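Local coordinates for protein DegQ (Legionella fallonii, PDB 3PV2) that probably degrades misfolded proteins as an HtrA-family serine protease with chaperone character, forming a self-compartmentizing assembly of twelve subunits, at residues 29-42 / 97-109. Residues are numbered along the deposited sequence; the frame is centred on the assembly and turned at random.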
# COMPACT_ATOMS: atom_id res chain seq x y z
N MET B 29 23.48 49.83 -12.50
CA MET B 29 23.66 48.86 -11.41
C MET B 29 23.62 49.43 -10.00
O MET B 29 23.07 48.82 -9.13
CB MET B 29 24.99 48.12 -11.56
CG MET B 29 25.01 46.97 -12.55
SD MET B 29 26.70 46.21 -12.51
CE MET B 29 26.92 45.61 -14.22
N PRO B 30 24.21 50.61 -9.76
CA PRO B 30 24.06 51.08 -8.37
C PRO B 30 22.61 51.33 -7.90
O PRO B 30 22.38 51.52 -6.71
CB PRO B 30 24.87 52.36 -8.32
CG PRO B 30 25.79 52.31 -9.55
CD PRO B 30 25.13 51.45 -10.56
N ALA B 31 21.64 51.28 -8.81
CA ALA B 31 20.26 51.56 -8.43
C ALA B 31 19.58 50.29 -7.93
O ALA B 31 18.52 50.36 -7.33
CB ALA B 31 19.51 52.16 -9.59
N ILE B 32 20.17 49.13 -8.22
CA ILE B 32 19.55 47.83 -7.99
C ILE B 32 20.08 47.26 -6.68
O ILE B 32 21.30 47.13 -6.52
CB ILE B 32 19.94 46.85 -9.03
CG1 ILE B 32 19.76 47.46 -10.45
CG2 ILE B 32 19.08 45.53 -8.92
CD1 ILE B 32 18.41 48.04 -10.72
N VAL B 33 19.20 46.93 -5.75
CA VAL B 33 19.59 46.56 -4.42
C VAL B 33 19.09 45.17 -4.13
O VAL B 33 18.16 44.66 -4.80
CB VAL B 33 18.96 47.41 -3.38
CG1 VAL B 33 19.21 48.93 -3.63
CG2 VAL B 33 17.48 47.08 -3.30
N ASN B 34 19.68 44.57 -3.11
CA ASN B 34 19.19 43.31 -2.58
C ASN B 34 18.29 43.66 -1.39
O ASN B 34 18.57 44.57 -0.67
CB ASN B 34 20.38 42.45 -2.16
CG ASN B 34 19.97 41.14 -1.53
OD1 ASN B 34 19.79 40.11 -2.20
ND2 ASN B 34 19.80 41.17 -0.22
N VAL B 35 17.18 42.96 -1.27
CA VAL B 35 16.22 43.12 -0.21
C VAL B 35 16.10 41.78 0.47
O VAL B 35 15.69 40.80 -0.18
CB VAL B 35 14.81 43.43 -0.77
CG1 VAL B 35 13.82 43.45 0.36
CG2 VAL B 35 14.77 44.74 -1.48
N ALA B 36 16.45 41.75 1.75
CA ALA B 36 16.43 40.54 2.58
C ALA B 36 15.41 40.75 3.68
O ALA B 36 15.46 41.78 4.35
CB ALA B 36 17.87 40.30 3.20
N VAL B 37 14.52 39.78 3.85
CA VAL B 37 13.44 39.83 4.86
C VAL B 37 13.52 38.62 5.76
O VAL B 37 13.84 37.52 5.30
CB VAL B 37 12.03 39.81 4.18
CG1 VAL B 37 10.89 39.85 5.22
CG2 VAL B 37 11.92 40.96 3.21
N GLN B 38 13.22 38.85 7.04
CA GLN B 38 13.12 37.84 8.08
C GLN B 38 11.72 37.99 8.64
O GLN B 38 11.26 39.11 8.85
CB GLN B 38 14.08 38.16 9.26
CG GLN B 38 15.55 37.79 9.06
CD GLN B 38 16.20 38.45 7.81
OE1 GLN B 38 16.15 39.68 7.63
NE2 GLN B 38 16.82 37.62 6.97
N GLY B 39 11.04 36.90 8.95
CA GLY B 39 9.74 37.08 9.55
C GLY B 39 9.13 35.84 10.11
O GLY B 39 9.76 34.79 10.13
N TYR B 40 7.90 36.00 10.60
CA TYR B 40 7.05 34.88 10.99
C TYR B 40 5.76 34.94 10.19
O TYR B 40 5.18 36.01 9.98
CB TYR B 40 6.74 34.89 12.49
CG TYR B 40 7.96 34.68 13.37
CD1 TYR B 40 8.97 35.65 13.44
CD2 TYR B 40 8.11 33.53 14.15
CE1 TYR B 40 10.09 35.48 14.23
CE2 TYR B 40 9.23 33.35 14.95
CZ TYR B 40 10.22 34.33 14.99
OH TYR B 40 11.34 34.19 15.77
N LEU B 41 5.31 33.77 9.73
CA LEU B 41 4.04 33.63 9.01
C LEU B 41 2.95 33.04 9.92
O LEU B 41 3.25 32.29 10.86
CB LEU B 41 4.23 32.80 7.73
CG LEU B 41 5.03 31.49 7.72
CD1 LEU B 41 4.14 30.30 8.07
CD2 LEU B 41 5.70 31.29 6.37
N PRO B 42 1.67 33.38 9.64
CA PRO B 42 0.53 32.74 10.33
C PRO B 42 0.57 31.21 10.27
O PRO B 42 -0.03 30.55 11.11
CB PRO B 42 -0.68 33.26 9.55
CG PRO B 42 -0.25 34.59 9.03
CD PRO B 42 1.22 34.46 8.74
N VAL B 97 7.65 39.96 -1.89
CA VAL B 97 8.99 39.88 -1.30
C VAL B 97 8.95 40.25 0.19
O VAL B 97 9.61 39.61 1.03
CB VAL B 97 9.99 40.76 -2.13
CG1 VAL B 97 11.33 40.99 -1.44
CG2 VAL B 97 10.23 40.11 -3.50
N ILE B 98 8.22 41.31 0.52
CA ILE B 98 8.24 41.83 1.89
C ILE B 98 7.07 41.46 2.79
O ILE B 98 7.08 41.85 3.95
CB ILE B 98 8.44 43.40 1.95
CG1 ILE B 98 7.33 44.19 1.25
CG2 ILE B 98 9.79 43.78 1.36
CD1 ILE B 98 5.90 44.09 1.85
N ARG B 99 6.08 40.73 2.29
CA ARG B 99 4.94 40.43 3.13
C ARG B 99 5.34 39.64 4.37
O ARG B 99 6.20 38.74 4.29
CB ARG B 99 3.87 39.66 2.38
CG ARG B 99 2.78 40.57 1.84
CD ARG B 99 1.51 39.82 1.53
NE ARG B 99 1.75 38.75 0.56
CZ ARG B 99 1.67 38.89 -0.76
NH1 ARG B 99 1.41 40.07 -1.32
NH2 ARG B 99 1.89 37.83 -1.55
N ASN B 100 4.69 39.97 5.48
CA ASN B 100 4.91 39.34 6.78
C ASN B 100 6.30 39.63 7.34
O ASN B 100 6.82 38.87 8.15
CB ASN B 100 4.67 37.84 6.68
CG ASN B 100 3.26 37.51 6.20
OD1 ASN B 100 2.27 37.93 6.79
ND2 ASN B 100 3.17 36.73 5.13
N ALA B 101 6.92 40.72 6.92
CA ALA B 101 8.26 40.98 7.36
C ALA B 101 8.21 41.39 8.81
O ALA B 101 7.33 42.13 9.19
CB ALA B 101 8.88 42.07 6.53
N SER B 102 9.13 40.89 9.62
CA SER B 102 9.48 41.53 10.89
C SER B 102 10.64 42.50 10.70
O SER B 102 10.72 43.56 11.32
CB SER B 102 9.85 40.48 11.93
OG SER B 102 8.78 39.57 12.08
N LEU B 103 11.49 42.13 9.77
CA LEU B 103 12.70 42.85 9.47
C LEU B 103 13.00 42.87 7.94
O LEU B 103 12.82 41.88 7.26
CB LEU B 103 13.79 42.08 10.19
CG LEU B 103 14.88 42.79 10.91
CD1 LEU B 103 15.11 42.06 12.25
CD2 LEU B 103 16.10 42.77 9.99
N ILE B 104 13.48 44.01 7.46
CA ILE B 104 13.89 44.19 6.10
C ILE B 104 15.18 44.97 5.99
O ILE B 104 15.25 46.14 6.38
CB ILE B 104 12.86 45.00 5.29
CG1 ILE B 104 11.42 44.55 5.60
CG2 ILE B 104 13.15 44.84 3.81
CD1 ILE B 104 10.37 45.46 5.05
N THR B 105 16.15 44.33 5.38
CA THR B 105 17.49 44.86 5.26
C THR B 105 17.85 44.99 3.78
O THR B 105 17.74 44.04 2.98
CB THR B 105 18.48 43.99 6.05
OG1 THR B 105 17.98 43.78 7.37
CG2 THR B 105 19.81 44.63 6.17
N VAL B 106 18.28 46.20 3.42
CA VAL B 106 18.64 46.48 2.06
C VAL B 106 20.15 46.51 1.93
O VAL B 106 20.80 47.14 2.73
CB VAL B 106 17.99 47.81 1.63
CG1 VAL B 106 18.63 48.36 0.40
CG2 VAL B 106 16.47 47.58 1.42
N THR B 107 20.70 45.83 0.92
CA THR B 107 22.13 45.90 0.59
C THR B 107 22.41 46.56 -0.74
O THR B 107 21.89 46.14 -1.78
CB THR B 107 22.78 44.50 0.55
OG1 THR B 107 22.46 43.79 1.75
CG2 THR B 107 24.35 44.60 0.37
N LEU B 108 23.26 47.55 -0.74
CA LEU B 108 23.61 48.28 -1.93
C LEU B 108 24.79 47.63 -2.58
O LEU B 108 25.54 46.89 -1.97
CB LEU B 108 24.05 49.71 -1.59
CG LEU B 108 23.14 50.59 -0.76
CD1 LEU B 108 23.69 52.03 -0.63
CD2 LEU B 108 21.71 50.61 -1.31
N GLN B 109 25.03 48.01 -3.81
CA GLN B 109 26.13 47.49 -4.54
C GLN B 109 27.44 47.84 -3.86
O GLN B 109 28.32 47.02 -3.78
CB GLN B 109 26.09 48.07 -5.92
CG GLN B 109 27.21 47.69 -6.79
CD GLN B 109 27.50 48.78 -7.77
OE1 GLN B 109 27.27 48.62 -8.98
NE2 GLN B 109 27.97 49.92 -7.25
O HOH W 1 22.83 48.95 -5.24
O HOH W 2 6.77 38.74 10.78
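V37 of strand 32-40 packs its branches against the turn and helix end that lead into strand 101-107. Its CB lies 3.8 Å from L103 O. With chi1 at 180°, CG1 stands anti to the backbone N and presses on A101 CB at 3.3 Å, tighter than usual for two methyl groups, while CG2, beside the N, meets V97 O and, at 4.0 Å, I98 CG2. V35, two residues earlier on the same face, works through CG1, which lies between I104 CG2, whose side chain runs alongside, and V97 CG1 of the helix end. V33 and V106 extend this buried apolar row, and V33 CG1 meets L108 CD2.

The backbones run antiparallel, with N34/T107, A36/T105 and Q38/L103 as hydrogen-bonded pairs. The straightest bond joins T105 N to A36 O (2.8 Å, 174° at the hydrogen). At Q38 the regular pairing gives way to a classic beta bulge: Q38 O accepts from both L103 N and S102 N, and the bond from S102 N to Q38 O is the shorter at 2.9 Å. On the face carrying Q38, L103 and T105, E395 and R401 of a second subunit pack against the sheet.

A water bridges the two segments at each end. One molecule donates to P30 O and I32 O and accepts from Q109 N; the extended Q109 side chain lies beside the P30 ring, its OE1 3.5 Å from M29 CB. The other accepts from Y40 N, donates to N100 O and is hydrogen-bonded to S102 OG.

Strand 32-40 also pairs through its backbone with strand 74-85, so its union with strand 101-107 brings the first and fourth strands together and closes the six-stranded N-terminal beta-barrel of the trypsin fold.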